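Local coordinates for putative alpha-L-fucosidase (Bacteroides thetaiotaomicron, PDB 3EYP), which probably hydrolyses alpha-L-fucosidic bonds as a glycoside hydrolase of family 29, at residues A[14-18]-A[249-253]; A[196-201]-A[226-232]; A[221-226]-A[243-249]. All coordinates share one frame; numbering follows the deposited sequence.

Contact 1. Residues A[14-18]-A[249-253]; sequences QLEWY and YIPAE
Q14 and P251 bring the two backbones closest, their CA atoms 7.9 Å apart, where one turn of helix 12-20 lies against the irregular chain 249-253 that leads into strand 253-257 of the TIM-barrel-type parallel sheet. Within the helix Y18 N bonds to Q14 O; Q14 and W17 point at the loop, and the Y18 ring reaches P251 with its outer end. The Q14 amide gives NE2 to Y249 O at 2.8 Å, close to its own plane but from 42° above the carbonyl plane. NE2 also bonds to D205 O, and OE1 to S11 N, which fixes the flip of the amide. P251 lies against both rings: its CG meets W17 CZ3 at 3.6 Å and its CB lies 3.5 Å from Y18 OH. Y18 OH bonds to N289 O and, weakly, to a water shared with Y249 OH. W17 CZ3 lies over the centre of the Y18 ring. With CG anti to the backbone N (chi1 166°), the indole turns its edge to the loop, and A252 O approaches CH2 near the ring plane. E253, whose OE2 bonds W164 NE1, takes W17 NE1 on the anti lone pair of OE1, 3.0 Å away.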
loop_
_atom_site.group_PDB
_atom_site.type_symbol
_atom_site.label_atom_id
_atom_site.label_comp_id
_atom_site.label_asym_id
_atom_site.label_seq_id
_atom_site.Cartn_x
_atom_site.Cartn_y
_atom_site.Cartn_z
ATOM N N GLN A 14 7.952 7.367 5.302
ATOM C CA GLN A 14 6.647 6.830 5.584
ATOM C C GLN A 14 5.578 7.771 5.075
ATOM O O GLN A 14 4.592 7.362 4.574
ATOM C CB GLN A 14 6.475 6.457 7.053
ATOM C CG GLN A 14 7.383 5.296 7.466
ATOM C CD GLN A 14 7.415 5.090 8.976
ATOM O OE1 GLN A 14 7.436 6.062 9.734
ATOM N NE2 GLN A 14 7.444 3.835 9.428
ATOM N N LEU A 15 5.816 9.059 5.161
ATOM C CA LEU A 15 4.841 10.027 4.616
ATOM C C LEU A 15 4.762 9.914 3.080
ATOM O O LEU A 15 3.713 9.986 2.475
ATOM C CB LEU A 15 5.241 11.456 5.018
ATOM C CG LEU A 15 5.095 11.902 6.465
ATOM C CD1 LEU A 15 5.864 13.300 6.612
ATOM C CD2 LEU A 15 3.576 12.008 6.760
ATOM N N GLU A 16 5.913 9.786 2.457
ATOM C CA GLU A 16 5.987 9.681 0.974
ATOM C C GLU A 16 5.214 8.429 0.499
ATOM O O GLU A 16 4.385 8.466 -0.415
ATOM C CB GLU A 16 7.466 9.666 0.540
ATOM C CG GLU A 16 7.679 9.458 -0.983
ATOM C CD GLU A 16 7.557 7.990 -1.394
ATOM O OE1 GLU A 16 8.169 7.140 -0.695
ATOM O OE2 GLU A 16 6.849 7.702 -2.399
ATOM N N TRP A 17 5.446 7.342 1.215
ATOM C CA TRP A 17 4.817 6.030 0.931
ATOM C C TRP A 17 3.315 6.091 1.124
ATOM O O TRP A 17 2.530 5.659 0.284
ATOM C CB TRP A 17 5.444 4.945 1.823
ATOM C CG TRP A 17 4.708 3.638 1.912
ATOM C CD1 TRP A 17 4.861 2.559 1.101
ATOM C CD2 TRP A 17 3.743 3.251 2.917
ATOM N NE1 TRP A 17 4.048 1.514 1.526
ATOM C CE2 TRP A 17 3.337 1.923 2.623
ATOM C CE3 TRP A 17 3.136 3.914 3.976
ATOM C CZ2 TRP A 17 2.388 1.255 3.371
ATOM C CZ3 TRP A 17 2.182 3.252 4.723
ATOM C CH2 TRP A 17 1.823 1.918 4.423
ATOM N N TYR A 18 2.895 6.723 2.212
ATOM C CA TYR A 18 1.461 6.839 2.477
ATOM C C TYR A 18 0.736 7.567 1.330
ATOM O O TYR A 18 -0.381 7.230 0.924
ATOM C CB TYR A 18 1.209 7.544 3.833
ATOM C CG TYR A 18 0.686 6.661 4.936
ATOM C CD1 TYR A 18 1.259 6.692 6.209
ATOM C CD2 TYR A 18 -0.419 5.832 4.716
ATOM C CE1 TYR A 18 0.745 5.925 7.238
ATOM C CE2 TYR A 18 -0.926 5.045 5.723
ATOM C CZ TYR A 18 -0.327 5.075 6.970
ATOM O OH TYR A 18 -0.835 4.307 7.983
ATOM N N TYR A 249 6.358 2.704 14.971
ATOM C CA TYR A 249 5.519 3.292 13.893
ATOM C C TYR A 249 5.980 2.645 12.604
ATOM O O TYR A 249 7.060 2.932 12.091
ATOM C CB TYR A 249 5.651 4.796 13.840
ATOM C CG TYR A 249 4.560 5.483 13.044
ATOM C CD1 TYR A 249 3.545 6.191 13.681
ATOM C CD2 TYR A 249 4.558 5.444 11.647
ATOM C CE1 TYR A 249 2.528 6.810 12.939
ATOM C CE2 TYR A 249 3.561 6.059 10.917
ATOM C CZ TYR A 249 2.549 6.735 11.550
ATOM O OH TYR A 249 1.540 7.364 10.789
ATOM N N ILE A 250 5.211 1.658 12.209
ATOM C CA ILE A 250 5.501 0.824 11.007
ATOM C C ILE A 250 4.176 0.480 10.393
ATOM O O ILE A 250 3.557 -0.560 10.740
ATOM C CB ILE A 250 6.255 -0.476 11.351
ATOM C CG1 ILE A 250 7.446 -0.232 12.265
ATOM C CG2 ILE A 250 6.766 -1.142 10.071
ATOM C CD1 ILE A 250 7.977 -1.466 12.992
ATOM N N PRO A 251 3.681 1.354 9.513
ATOM C CA PRO A 251 2.352 1.175 9.028
ATOM C C PRO A 251 2.189 -0.053 8.126
ATOM O O PRO A 251 3.154 -0.552 7.559
ATOM C CB PRO A 251 2.062 2.449 8.228
ATOM C CG PRO A 251 3.319 3.158 8.094
ATOM C CD PRO A 251 4.344 2.563 8.992
ATOM N N ALA A 252 0.979 -0.536 8.066
ATOM C CA ALA A 252 0.622 -1.705 7.239
ATOM C C ALA A 252 0.594 -1.408 5.752
ATOM O O ALA A 252 -0.048 -0.453 5.253
ATOM C CB ALA A 252 -0.735 -2.298 7.664
ATOM N N GLU A 253 1.202 -2.335 5.014
ATOM C CA GLU A 253 1.062 -2.387 3.539
ATOM C C GLU A 253 0.267 -3.635 3.099
ATOM O O GLU A 253 0.581 -4.738 3.455
ATOM C CB GLU A 253 2.446 -2.368 2.894
ATOM C CG GLU A 253 2.430 -2.044 1.363
ATOM C CD GLU A 253 3.798 -2.271 0.746
ATOM O OE1 GLU A 253 4.537 -1.304 0.498
ATOM O OE2 GLU A 253 4.160 -3.423 0.561
HETATM O O HOH W 1 -1.322 6.832 9.682
#

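Contact 2. Residues A[196-201]-A[226-232]; sequences GTKNSY and SVAIRDE
K198 N and I229 O, 3.2 Å apart, make a weak and bent backbone hydrogen bond between the loop 196-201 and the last turn of helix 226-230. One water accepts from K198 N and donates to E232 OE2; a second separately joins N199 OD1 to R230 O, while N199 ND2 bonds L173 O. The chains nearly touch here, the CA atoms of K198 and R230 being 3.9 Å apart, and R230 CA directs a C-H toward K198 O. The K198 ammonium stays 4.3 Å from E232 OE1, beyond a salt bridge, because its extended chain carries NZ on to D171 and G167 O. E232 OE2 instead lies against T197 CG2, and also bonds a glycerol probably left from crystallisation. R230 turns its charge along its own segment, gripping D231 side-on through NE and NH1, one to each carboxylate oxygen, so its aliphatic part is left to face the loop. The contact thus joins the loop following strand 193-195 of the TIM-barrel-type sheet to a short outlying helix. Inside the loop S200 N and S200 OG reach T197 O from the same face of its plane. The Y201 ring, its CG between the backbone N and carbonyl carbon (chi1 68°), runs alongside R230 and points the same way, CE2 3.6 Å from R230 CD; S226 OG comes obliquely to CD1, at the other flank of the ring from CE2. With an alanine here, S226 and the R230 methylenes would probably lose the ring that covers them, leaving a gap. Y201 CB packs on I229 CG2 at 3.5 Å, and that methyl also reaches G196 O and T197 CA.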
loop_
_atom_site.group_PDB
_atom_site.type_symbol
_atom_site.label_atom_id
_atom_site.label_comp_id
_atom_site.label_asym_id
_atom_site.label_seq_id
_atom_site.Cartn_x
_atom_site.Cartn_y
_atom_site.Cartn_z
ATOM N N GLY A 196 9.459 -4.948 5.476
ATOM C CA GLY A 196 10.235 -5.933 6.254
ATOM C C GLY A 196 9.359 -6.881 7.044
ATOM O O GLY A 196 8.299 -6.528 7.559
ATOM N N THR A 197 9.805 -8.108 7.072
ATOM C CA THR A 197 9.103 -9.183 7.746
ATOM C C THR A 197 10.079 -9.923 8.641
ATOM O O THR A 197 11.301 -9.897 8.461
ATOM C CB THR A 197 8.568 -10.170 6.725
ATOM O OG1 THR A 197 9.650 -10.516 5.815
ATOM C CG2 THR A 197 7.357 -9.561 5.965
ATOM N N LYS A 198 9.496 -10.572 9.616
ATOM C CA LYS A 198 10.221 -11.490 10.491
ATOM C C LYS A 198 11.465 -10.845 11.077
ATOM O O LYS A 198 11.382 -9.777 11.763
ATOM C CB LYS A 198 10.449 -12.813 9.752
ATOM C CG LYS A 198 9.195 -13.654 9.707
ATOM C CD LYS A 198 9.296 -14.890 8.756
ATOM C CE LYS A 198 7.997 -15.571 8.543
ATOM N NZ LYS A 198 8.208 -16.712 7.625
ATOM N N ASN A 199 12.637 -11.445 10.848
ATOM C CA ASN A 199 13.827 -10.974 11.573
ATOM C C ASN A 199 14.407 -9.653 11.120
ATOM O O ASN A 199 15.335 -9.157 11.716
ATOM C CB ASN A 199 14.898 -12.062 11.687
ATOM C CG ASN A 199 14.390 -13.263 12.471
ATOM O OD1 ASN A 199 13.693 -13.100 13.492
ATOM N ND2 ASN A 199 14.698 -14.478 11.983
ATOM N N SER A 200 13.782 -9.069 10.108
ATOM C CA SER A 200 14.162 -7.709 9.615
ATOM C C SER A 200 13.457 -6.598 10.347
ATOM O O SER A 200 13.590 -5.425 9.981
ATOM C CB SER A 200 13.847 -7.536 8.135
ATOM O OG SER A 200 12.435 -7.555 7.873
ATOM N N TYR A 201 12.668 -6.998 11.344
ATOM C CA TYR A 201 11.745 -6.076 12.057
ATOM C C TYR A 201 12.330 -4.731 12.507
ATOM O O TYR A 201 11.643 -3.733 12.431
ATOM C CB TYR A 201 10.994 -6.768 13.225
ATOM C CG TYR A 201 11.915 -7.148 14.343
ATOM C CD1 TYR A 201 12.144 -6.273 15.399
ATOM C CD2 TYR A 201 12.641 -8.316 14.303
ATOM C CE1 TYR A 201 12.995 -6.593 16.399
ATOM C CE2 TYR A 201 13.515 -8.653 15.327
ATOM C CZ TYR A 201 13.680 -7.787 16.372
ATOM O OH TYR A 201 14.564 -8.108 17.393
ATOM N N SER A 226 7.027 -4.192 17.631
ATOM C CA SER A 226 7.913 -4.744 16.599
ATOM C C SER A 226 7.997 -6.256 16.663
ATOM O O SER A 226 8.377 -6.917 15.682
ATOM C CB SER A 226 9.293 -4.124 16.649
ATOM O OG SER A 226 9.990 -4.630 17.740
ATOM N N VAL A 227 7.599 -6.798 17.804
ATOM C CA VAL A 227 7.579 -8.279 18.006
ATOM C C VAL A 227 6.536 -8.954 17.123
ATOM O O VAL A 227 6.674 -10.131 16.721
ATOM C CB VAL A 227 7.433 -8.659 19.508
ATOM C CG1 VAL A 227 6.002 -8.390 20.019
ATOM C CG2 VAL A 227 7.860 -10.108 19.754
ATOM N N ALA A 228 5.542 -8.173 16.732
ATOM C CA ALA A 228 4.489 -8.711 15.885
ATOM C C ALA A 228 5.074 -9.041 14.536
ATOM O O ALA A 228 4.711 -10.009 13.935
ATOM C CB ALA A 228 3.289 -7.762 15.736
ATOM N N ILE A 229 5.973 -8.191 14.052
ATOM C CA ILE A 229 6.584 -8.426 12.767
ATOM C C ILE A 229 7.451 -9.673 12.867
ATOM O O ILE A 229 7.410 -10.578 12.022
ATOM C CB ILE A 229 7.391 -7.195 12.287
ATOM C CG1 ILE A 229 6.381 -6.074 12.000
ATOM C CG2 ILE A 229 8.300 -7.581 11.062
ATOM C CD1 ILE A 229 6.965 -4.667 11.843
ATOM N N ARG A 230 8.191 -9.701 13.955
ATOM C CA ARG A 230 9.175 -10.753 14.207
ATOM C C ARG A 230 8.502 -12.117 14.243
ATOM O O ARG A 230 8.893 -13.024 13.538
ATOM C CB ARG A 230 9.955 -10.534 15.500
ATOM C CG ARG A 230 11.199 -11.442 15.593
ATOM C CD ARG A 230 11.755 -11.382 16.954
ATOM N NE ARG A 230 10.886 -12.075 17.915
ATOM C CZ ARG A 230 11.039 -11.992 19.232
ATOM N NH1 ARG A 230 10.228 -12.635 20.038
ATOM N NH2 ARG A 230 12.041 -11.265 19.729
ATOM N N ASP A 231 7.494 -12.209 15.085
ATOM C CA ASP A 231 6.710 -13.440 15.298
ATOM C C ASP A 231 5.408 -13.475 14.504
ATOM O O ASP A 231 4.343 -13.858 14.961
ATOM C CB ASP A 231 6.437 -13.624 16.793
ATOM C CG ASP A 231 7.719 -13.783 17.610
ATOM O OD1 ASP A 231 8.796 -14.072 17.061
ATOM O OD2 ASP A 231 7.662 -13.587 18.839
ATOM N N GLU A 232 5.545 -13.046 13.276
ATOM C CA GLU A 232 4.458 -12.965 12.266
ATOM C C GLU A 232 3.243 -13.888 12.532
ATOM O O GLU A 232 2.107 -13.464 12.825
ATOM C CB GLU A 232 5.071 -13.291 10.889
ATOM C CG GLU A 232 4.399 -12.618 9.723
ATOM C CD GLU A 232 5.026 -12.961 8.371
ATOM O OE1 GLU A 232 4.759 -14.082 7.869
ATOM O OE2 GLU A 232 5.710 -12.073 7.797
HETATM O O HOH W 2 6.404 -10.026 9.498
HETATM O O HOH W 3 11.188 -14.385 13.393
#

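Contact 3. Residues A[221-226]-A[243-249]; sequences WATTDS and MLDGDAY
A classic beta bulge marks this two-stranded antiparallel sheet, D247 and A248 both facing T224 across strands 223-224 and 248-249. T224 and A248 form the hydrogen-bonded pair: T224 N gives a bond of 2.9 Å to A248 O, and A248 N returns one to T224 O. T223 pairs with Y249 without such bonds. A type I turn from M243 to G246 lies along strand 223-224, with M243 N bonded to T223 O. T223 sets OG1 between its backbone N and carbonyl carbon (chi1 51°), from where the hydroxyl donates to M243 O at 2.7 Å; G246 N reaches that oxygen from the opposite face of its plane, so two donors hold the turn. G246 packs its CA against the T224 backbone, where a side chain would clash. Two aspartates lock the bulge reciprocally: D225 OD1 accepts from D247 N at 2.9 Å, and D247 OD1 from S226 N at 2.9 Å. The M243 and D225 side chains cross at about a right angle, with M243 SD 3.4 Å from D225 OD2, while M243 CE touches T224 OG1, which bonds to G238 O. Just before strand 223-224, A222 CB lies over one face of the Y249 ring in a CH-pi contact. L244 CD1 does likewise over the W221 six-membered ring, 3.8 Å from its centroid and 17° off the normal.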
loop_
_atom_site.group_PDB
_atom_site.type_symbol
_atom_site.label_atom_id
_atom_site.label_comp_id
_atom_site.label_asym_id
_atom_site.label_seq_id
_atom_site.Cartn_x
_atom_site.Cartn_y
_atom_site.Cartn_z
ATOM N N TRP A 221 -4.092 0.559 13.034
ATOM C CA TRP A 221 -3.157 1.599 13.476
ATOM C C TRP A 221 -1.836 1.493 12.732
ATOM O O TRP A 221 -1.427 0.394 12.279
ATOM C CB TRP A 221 -2.902 1.529 14.986
ATOM C CG TRP A 221 -4.141 1.398 15.788
ATOM C CD1 TRP A 221 -4.655 0.242 16.283
ATOM C CD2 TRP A 221 -5.072 2.436 16.141
ATOM N NE1 TRP A 221 -5.828 0.497 16.938
ATOM C CE2 TRP A 221 -6.102 1.829 16.883
ATOM C CE3 TRP A 221 -5.123 3.814 15.937
ATOM C CZ2 TRP A 221 -7.188 2.548 17.383
ATOM C CZ3 TRP A 221 -6.215 4.536 16.455
ATOM C CH2 TRP A 221 -7.212 3.904 17.165
ATOM N N ALA A 222 -1.168 2.643 12.597
ATOM C CA ALA A 222 0.095 2.675 11.893
ATOM C C ALA A 222 1.174 2.116 12.782
ATOM O O ALA A 222 2.260 1.745 12.317
ATOM C CB ALA A 222 0.449 4.095 11.462
ATOM N N THR A 223 0.901 2.199 14.081
ATOM C CA THR A 223 1.755 1.653 15.134
ATOM C C THR A 223 1.404 0.217 15.488
ATOM O O THR A 223 0.230 -0.216 15.441
ATOM C CB THR A 223 1.667 2.511 16.465
ATOM O OG1 THR A 223 0.285 2.724 16.854
ATOM C CG2 THR A 223 2.356 3.838 16.292
ATOM N N THR A 224 2.437 -0.484 15.924
ATOM C CA THR A 224 2.324 -1.828 16.477
ATOM C C THR A 224 3.615 -2.169 17.207
ATOM O O THR A 224 4.592 -1.432 17.125
ATOM C CB THR A 224 1.964 -2.953 15.391
ATOM O OG1 THR A 224 1.395 -4.092 16.055
ATOM C CG2 THR A 224 3.173 -3.408 14.525
ATOM N N ASP A 225 3.620 -3.301 17.868
ATOM C CA ASP A 225 4.826 -3.754 18.579
ATOM C C ASP A 225 5.728 -4.442 17.560
ATOM O O ASP A 225 5.250 -5.204 16.731
ATOM C CB ASP A 225 4.496 -4.716 19.710
ATOM C CG ASP A 225 4.010 -3.996 20.995
ATOM O OD1 ASP A 225 4.118 -2.752 21.081
ATOM O OD2 ASP A 225 3.459 -4.698 21.903
ATOM N N SER A 226 7.027 -4.192 17.631
ATOM C CA SER A 226 7.913 -4.744 16.599
ATOM C C SER A 226 7.997 -6.256 16.663
ATOM O O SER A 226 8.377 -6.917 15.682
ATOM C CB SER A 226 9.293 -4.124 16.649
ATOM O OG SER A 226 9.990 -4.630 17.740
ATOM N N MET A 243 -1.535 -1.831 16.947
ATOM C CA MET A 243 -1.852 -1.491 18.353
ATOM C C MET A 243 -1.715 0.017 18.606
ATOM O O MET A 243 -0.709 0.649 18.232
ATOM C CB MET A 243 -0.915 -2.256 19.331
ATOM C CG MET A 243 -0.696 -3.788 19.090
ATOM S SD MET A 243 0.661 -4.501 20.035
ATOM C CE MET A 243 1.011 -5.945 18.988
ATOM N N LEU A 244 -2.709 0.597 19.260
ATOM C CA LEU A 244 -2.646 2.044 19.588
ATOM C C LEU A 244 -1.432 2.319 20.451
ATOM O O LEU A 244 -0.736 3.340 20.321
ATOM C CB LEU A 244 -3.912 2.489 20.323
ATOM C CG LEU A 244 -4.040 3.972 20.652
ATOM C CD1 LEU A 244 -4.045 4.728 19.348
ATOM C CD2 LEU A 244 -5.353 4.225 21.490
ATOM N N ASP A 245 -1.158 1.371 21.333
ATOM C CA ASP A 245 -0.009 1.449 22.299
ATOM C C ASP A 245 1.241 0.726 21.767
ATOM O O ASP A 245 2.188 0.406 22.502
ATOM C CB ASP A 245 -0.378 0.902 23.698
ATOM C CG ASP A 245 -0.782 -0.570 23.695
ATOM O OD1 ASP A 245 -1.072 -1.141 22.618
ATOM O OD2 ASP A 245 -0.826 -1.170 24.782
ATOM N N GLY A 246 1.228 0.461 20.468
ATOM C CA GLY A 246 2.444 -0.143 19.808
ATOM C C GLY A 246 3.712 0.643 19.996
ATOM O O GLY A 246 3.729 1.877 19.996
ATOM N N ASP A 247 4.795 -0.095 20.133
ATOM C CA ASP A 247 6.126 0.464 20.397
ATOM C C ASP A 247 6.885 1.017 19.196
ATOM O O ASP A 247 7.926 1.645 19.367
ATOM C CB ASP A 247 7.053 -0.465 21.193
ATOM C CG ASP A 247 7.476 -1.727 20.431
ATOM O OD1 ASP A 247 7.439 -1.743 19.195
ATOM O OD2 ASP A 247 7.872 -2.708 21.113
ATOM N N ALA A 248 6.306 0.834 18.021
ATOM C CA ALA A 248 6.894 1.230 16.755
ATOM C C ALA A 248 5.909 1.755 15.773
ATOM O O ALA A 248 4.786 1.262 15.641
ATOM C CB ALA A 248 7.707 0.031 16.130
ATOM N N TYR A 249 6.358 2.704 14.971
ATOM C CA TYR A 249 5.519 3.292 13.893
ATOM C C TYR A 249 5.980 2.645 12.604
ATOM O O TYR A 249 7.060 2.932 12.091
ATOM C CB TYR A 249 5.651 4.796 13.840
ATOM C CG TYR A 249 4.560 5.483 13.044
ATOM C CD1 TYR A 249 3.545 6.191 13.681
ATOM C CD2 TYR A 249 4.558 5.444 11.647
ATOM C CE1 TYR A 249 2.528 6.810 12.939
ATOM C CE2 TYR A 249 3.561 6.059 10.917
ATOM C CZ TYR A 249 2.549 6.735 11.550
ATOM O OH TYR A 249 1.540 7.364 10.789
HETATM O O HOH W 4 3.759 -1.663 23.358
#

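In the fold
From the N terminus, helix 12-20 supplies the first half of contact 1, whose partner returns only at 249-253 and so closes a loop of 230 residues. Contacts 2 and 3 both lie within that loop along the chain and cross each other: 196-201 comes first, then 221-226, 226-232 and 243-249, with S226 common to both. Contact 2 ties the loop after strand 193-195 to helix 226-230; contact 3 pairs the two short strands that flank helices 226-230 and 236-240. The chain then runs through Y249, shared by contacts 1 and 3, into the barrel strand 253-257. I250 joins all three, packing CD1 on I229 CD1 while its N probably bonds A222 O.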